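PDB 6S1Y: angiotensin-converting enzyme from Anopheles gambiae, which probably cleaves peptides as a zinc-dependent metallopeptidase of the angiotensin-converting enzyme family, acting in a deep, helix-lined active-site cleft. Local coordinates for residues Glu12-Glu23 and Leu78-Ile87. Residues are numbered along the deposited sequence; the frame is centred on the assembly and turned at random.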
loop_
_atom_site.group_PDB
_atom_site.type_symbol
_atom_site.label_atom_id
_atom_site.label_comp_id
_atom_site.label_asym_id
_atom_site.label_seq_id
_atom_site.Cartn_x
_atom_site.Cartn_y
_atom_site.Cartn_z
ATOM N N GLU A 12 1.325 34.987 -21.497
ATOM C CA GLU A 12 1.065 33.681 -20.903
ATOM C C GLU A 12 0.283 32.783 -21.854
ATOM O O GLU A 12 0.476 31.561 -21.849
ATOM C CB GLU A 12 0.329 33.838 -19.568
ATOM C CG GLU A 12 -1.173 34.083 -19.654
ATOM C CD GLU A 12 -1.814 34.215 -18.277
ATOM O OE1 GLU A 12 -1.104 34.623 -17.329
ATOM O OE2 GLU A 12 -3.018 33.905 -18.138
ATOM N N THR A 13 -0.592 33.358 -22.683
ATOM C CA THR A 13 -1.295 32.553 -23.677
ATOM C C THR A 13 -0.329 31.972 -24.704
ATOM O O THR A 13 -0.653 30.972 -25.356
ATOM C CB THR A 13 -2.377 33.391 -24.368
ATOM O OG1 THR A 13 -2.952 34.311 -23.429
ATOM C CG2 THR A 13 -3.492 32.495 -24.908
ATOM N N GLU A 14 0.860 32.560 -24.840
ATOM C CA GLU A 14 1.887 32.071 -25.754
ATOM C C GLU A 14 2.806 31.049 -25.089
ATOM O O GLU A 14 3.135 30.025 -25.700
ATOM C CB GLU A 14 2.700 33.256 -26.285
ATOM C CG GLU A 14 3.689 32.915 -27.386
ATOM C CD GLU A 14 4.325 34.155 -28.005
ATOM O OE1 GLU A 14 4.605 34.136 -29.224
ATOM O OE2 GLU A 14 4.538 35.148 -27.272
ATOM N N ILE A 15 3.231 31.307 -23.849
ATOM C CA ILE A 15 3.963 30.298 -23.089
ATOM C C ILE A 15 3.132 29.027 -22.986
ATOM O O ILE A 15 3.660 27.910 -23.048
ATOM C CB ILE A 15 4.327 30.838 -21.693
ATOM C CG1 ILE A 15 5.189 32.098 -21.793
ATOM C CG2 ILE A 15 5.072 29.777 -20.886
ATOM C CD1 ILE A 15 4.987 33.072 -20.640
ATOM N N SER A 16 1.814 29.177 -22.841
ATOM C CA SER A 16 0.941 28.019 -22.718
ATOM C C SER A 16 0.988 27.146 -23.964
ATOM O O SER A 16 0.750 25.937 -23.880
ATOM C CB SER A 16 -0.488 28.479 -22.436
ATOM O OG SER A 16 -1.331 27.374 -22.162
ATOM N N GLN A 17 1.287 27.733 -25.125
ATOM C CA GLN A 17 1.430 26.937 -26.338
ATOM C C GLN A 17 2.744 26.171 -26.349
ATOM O O GLN A 17 2.820 25.088 -26.936
ATOM C CB GLN A 17 1.351 27.834 -27.570
ATOM C CG GLN A 17 0.137 28.737 -27.590
ATOM C CD GLN A 17 -0.488 28.859 -28.973
ATOM O OE1 GLN A 17 0.084 28.419 -29.975
ATOM N NE2 GLN A 17 -1.672 29.454 -29.029
ATOM N N ILE A 18 3.787 26.719 -25.721
ATOM C CA ILE A 18 5.079 26.044 -25.686
ATOM C C ILE A 18 5.007 24.816 -24.788
ATOM O O ILE A 18 5.418 23.716 -25.179
ATOM C CB ILE A 18 6.180 27.009 -25.212
ATOM C CG1 ILE A 18 6.168 28.290 -26.044
ATOM C CG2 ILE A 18 7.537 26.335 -25.290
ATOM C CD1 ILE A 18 7.218 29.305 -25.612
ATOM N N VAL A 19 4.502 24.987 -23.561
ATOM C CA VAL A 19 4.403 23.854 -22.649
ATOM C C VAL A 19 3.459 22.810 -23.226
ATOM O O VAL A 19 3.653 21.609 -23.023
ATOM C CB VAL A 19 3.953 24.304 -21.243
ATOM C CG1 VAL A 19 4.798 25.475 -20.742
ATOM C CG2 VAL A 19 2.481 24.660 -21.240
ATOM N N GLU A 20 2.435 23.243 -23.963
ATOM C CA GLU A 20 1.515 22.292 -24.577
ATOM C C GLU A 20 2.240 21.388 -25.568
ATOM O O GLU A 20 1.944 20.194 -25.657
ATOM C CB GLU A 20 0.373 23.039 -25.260
ATOM C CG GLU A 20 -0.972 22.336 -25.176
ATOM C CD GLU A 20 -2.138 23.279 -25.444
ATOM O OE1 GLU A 20 -3.073 22.887 -26.178
ATOM O OE2 GLU A 20 -2.114 24.416 -24.920
ATOM N N TRP A 21 3.199 21.935 -26.319
ATOM C CA TRP A 21 4.015 21.095 -27.190
ATOM C C TRP A 21 4.976 20.243 -26.369
ATOM O O TRP A 21 5.240 19.084 -26.711
ATOM C CB TRP A 21 4.784 21.955 -28.200
ATOM C CG TRP A 21 5.913 21.231 -28.905
ATOM C CD1 TRP A 21 7.223 21.624 -28.979
ATOM C CD2 TRP A 21 5.829 19.988 -29.619
ATOM N NE1 TRP A 21 7.954 20.707 -29.698
ATOM C CE2 TRP A 21 7.123 19.692 -30.099
ATOM C CE3 TRP A 21 4.786 19.095 -29.894
ATOM C CZ2 TRP A 21 7.400 18.543 -30.845
ATOM C CZ3 TRP A 21 5.062 17.956 -30.634
ATOM C CH2 TRP A 21 6.359 17.692 -31.102
ATOM N N ILE A 22 5.509 20.806 -25.284
ATOM C CA ILE A 22 6.369 20.035 -24.393
ATOM C C ILE A 22 5.578 18.899 -23.751
ATOM O O ILE A 22 6.052 17.760 -23.679
ATOM C CB ILE A 22 7.005 20.960 -23.339
ATOM C CG1 ILE A 22 7.917 21.988 -24.021
ATOM C CG2 ILE A 22 7.785 20.142 -22.326
ATOM C CD1 ILE A 22 8.571 22.983 -23.075
ATOM N N GLU A 23 4.354 19.187 -23.296
ATOM C CA GLU A 23 3.532 18.174 -22.646
ATOM C C GLU A 23 3.362 16.936 -23.520
ATOM O O GLU A 23 3.447 15.805 -23.029
ATOM C CB GLU A 23 2.159 18.754 -22.297
ATOM C CG GLU A 23 2.163 19.703 -21.110
ATOM C CD GLU A 23 0.841 20.434 -20.937
ATOM O OE1 GLU A 23 -0.039 20.322 -21.823
ATOM O OE2 GLU A 23 0.686 21.123 -19.908
ATOM N N LEU A 78 4.392 35.520 -14.239
ATOM C CA LEU A 78 3.218 34.780 -14.678
ATOM C C LEU A 78 2.112 34.899 -13.635
ATOM O O LEU A 78 2.368 35.132 -12.450
ATOM C CB LEU A 78 3.562 33.312 -14.922
ATOM C CG LEU A 78 4.740 33.059 -15.864
ATOM C CD1 LEU A 78 4.951 31.565 -16.053
ATOM C CD2 LEU A 78 4.538 33.741 -17.210
ATOM N N THR A 79 0.872 34.743 -14.094
ATOM C CA THR A 79 -0.299 34.996 -13.263
ATOM C C THR A 79 -1.224 33.793 -13.152
ATOM O O THR A 79 -1.631 33.443 -12.037
ATOM C CB THR A 79 -1.066 36.213 -13.814
ATOM O OG1 THR A 79 -1.128 36.135 -15.243
ATOM C CG2 THR A 79 -0.369 37.507 -13.413
ATOM N N ASN A 80 -1.579 33.150 -14.270
ATOM C CA ASN A 80 -2.353 31.909 -14.217
ATOM C C ASN A 80 -1.632 30.944 -13.280
ATOM O O ASN A 80 -0.527 30.485 -13.590
ATOM C CB ASN A 80 -2.530 31.301 -15.614
ATOM C CG ASN A 80 -3.797 30.452 -15.734
ATOM O OD1 ASN A 80 -4.159 29.727 -14.811
ATOM N ND2 ASN A 80 -4.470 30.537 -16.882
ATOM N N ALA A 81 -2.223 30.670 -12.111
ATOM C CA ALA A 81 -1.586 29.767 -11.155
ATOM C C ALA A 81 -1.483 28.357 -11.723
ATOM O O ALA A 81 -0.464 27.680 -11.544
ATOM C CB ALA A 81 -2.364 29.760 -9.841
ATOM N N THR A 82 -2.532 27.902 -12.415
ATOM C CA THR A 82 -2.487 26.608 -13.087
ATOM C C THR A 82 -1.258 26.488 -13.981
ATOM O O THR A 82 -0.674 25.402 -14.106
ATOM C CB THR A 82 -3.762 26.408 -13.909
ATOM O OG1 THR A 82 -4.910 26.683 -13.095
ATOM C CG2 THR A 82 -3.853 24.980 -14.444
ATOM N N LEU A 83 -0.845 27.597 -14.604
ATOM C CA LEU A 83 0.279 27.555 -15.529
ATOM C C LEU A 83 1.605 27.439 -14.788
ATOM O O LEU A 83 2.475 26.656 -15.182
ATOM C CB LEU A 83 0.293 28.796 -16.418
ATOM C CG LEU A 83 1.196 28.638 -17.645
ATOM C CD1 LEU A 83 0.466 27.818 -18.700
ATOM C CD2 LEU A 83 1.644 29.970 -18.209
ATOM N N LYS A 84 1.787 28.242 -13.731
ATOM C CA LYS A 84 2.972 28.096 -12.897
ATOM C C LYS A 84 3.138 26.654 -12.447
ATOM O O LYS A 84 4.259 26.142 -12.346
ATOM C CB LYS A 84 2.881 29.007 -11.670
ATOM C CG LYS A 84 2.929 30.501 -11.943
ATOM C CD LYS A 84 3.083 31.274 -10.630
ATOM C CE LYS A 84 2.604 32.714 -10.750
ATOM N NZ LYS A 84 3.043 33.570 -9.606
ATOM N N ARG A 85 2.021 25.984 -12.163
ATOM C CA ARG A 85 2.071 24.633 -11.616
ATOM C C ARG A 85 2.448 23.620 -12.684
ATOM O O ARG A 85 3.140 22.638 -12.398
ATOM C CB ARG A 85 0.719 24.291 -10.999
ATOM C CG ARG A 85 0.727 23.134 -10.035
ATOM C CD ARG A 85 -0.672 22.915 -9.457
ATOM N NE ARG A 85 -0.777 21.630 -8.784
ATOM C CZ ARG A 85 -0.325 21.381 -7.559
ATOM N NH1 ARG A 85 0.266 22.337 -6.866
ATOM N NH2 ARG A 85 -0.461 20.168 -7.038
ATOM N N ARG A 86 1.994 23.832 -13.920
ATOM C CA ARG A 86 2.361 22.931 -15.004
ATOM C C ARG A 86 3.849 22.996 -15.288
ATOM O O ARG A 86 4.457 21.974 -15.621
ATOM C CB ARG A 86 1.562 23.276 -16.257
ATOM C CG ARG A 86 0.102 22.845 -16.202
ATOM C CD ARG A 86 -0.771 23.645 -17.178
ATOM N NE ARG A 86 -0.454 23.363 -18.575
ATOM C CZ ARG A 86 -0.857 24.108 -19.602
ATOM N NH1 ARG A 86 -1.594 25.194 -19.396
ATOM N NH2 ARG A 86 -0.515 23.771 -20.839
ATOM N N ILE A 87 4.449 24.175 -15.144
ATOM C CA ILE A 87 5.869 24.327 -15.433
ATOM C C ILE A 87 6.715 23.715 -14.324
ATOM O O ILE A 87 7.767 23.124 -14.589
ATOM C CB ILE A 87 6.213 25.815 -15.640
ATOM C CG1 ILE A 87 5.608 26.325 -16.951
ATOM C CG2 ILE A 87 7.726 26.020 -15.635
ATOM C CD1 ILE A 87 5.156 27.762 -16.880
#
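R86 reaches from helix 81-90 to helix 12-42 and fits as a knob into the hole formed by S16, V19, E20 and E23. This is helix-helix packing in the largely helical angiotensin-converting enzyme fold, near the N-terminal end of the chain and far from the chain's centre. The two short helical segments run in roughly the same direction, 35° apart, and their axes come within 11.0 Å at closest approach.

R86 presents its guanidinium edge to E23, and both bonds of the salt bridge go to one oxygen. R86 NE lies 2.8 Å from E23 OE2, nearly along that oxygen's C-O axis. R86 NH2 lies 3.1 Å from the same E23 OE2 but comes from above the carboxylate plane. The chain bends at chi3 (67°), which turns NE and NH2 together toward E23. The carboxylate and guanidinium planes are clearly tilted against each other. R86 also touches E374, whose carboxylate lies close to that of E23; the arginine may ease the repulsion between them. V19 CG2 packs obliquely against the guanidinium.

Beside the salt bridge the contact is apolar, with S16 contributing its CB. V19 CG1 meets I87 CG1 at 4.0 Å, the side chains crossing at about a right angle. L83 CD1 rests on S16 CB at 3.9 Å. I15 CD1 meets L78 CD2 at 3.5 Å, and F73 also packs on I15. Helix 46-70 touches V19 through L70.

At the other end, E12 stretches across to the turn before helix 81-90, where N80 is the N-cap. Its extended chain brings OE1 to the turn, where N80 N gives E12 OE1 a weak hydrogen bond of 3.4 Å. T79 OG1 donates to E12 OE1 at 2.6 Å, on the syn side and 23° out of the carboxylate plane.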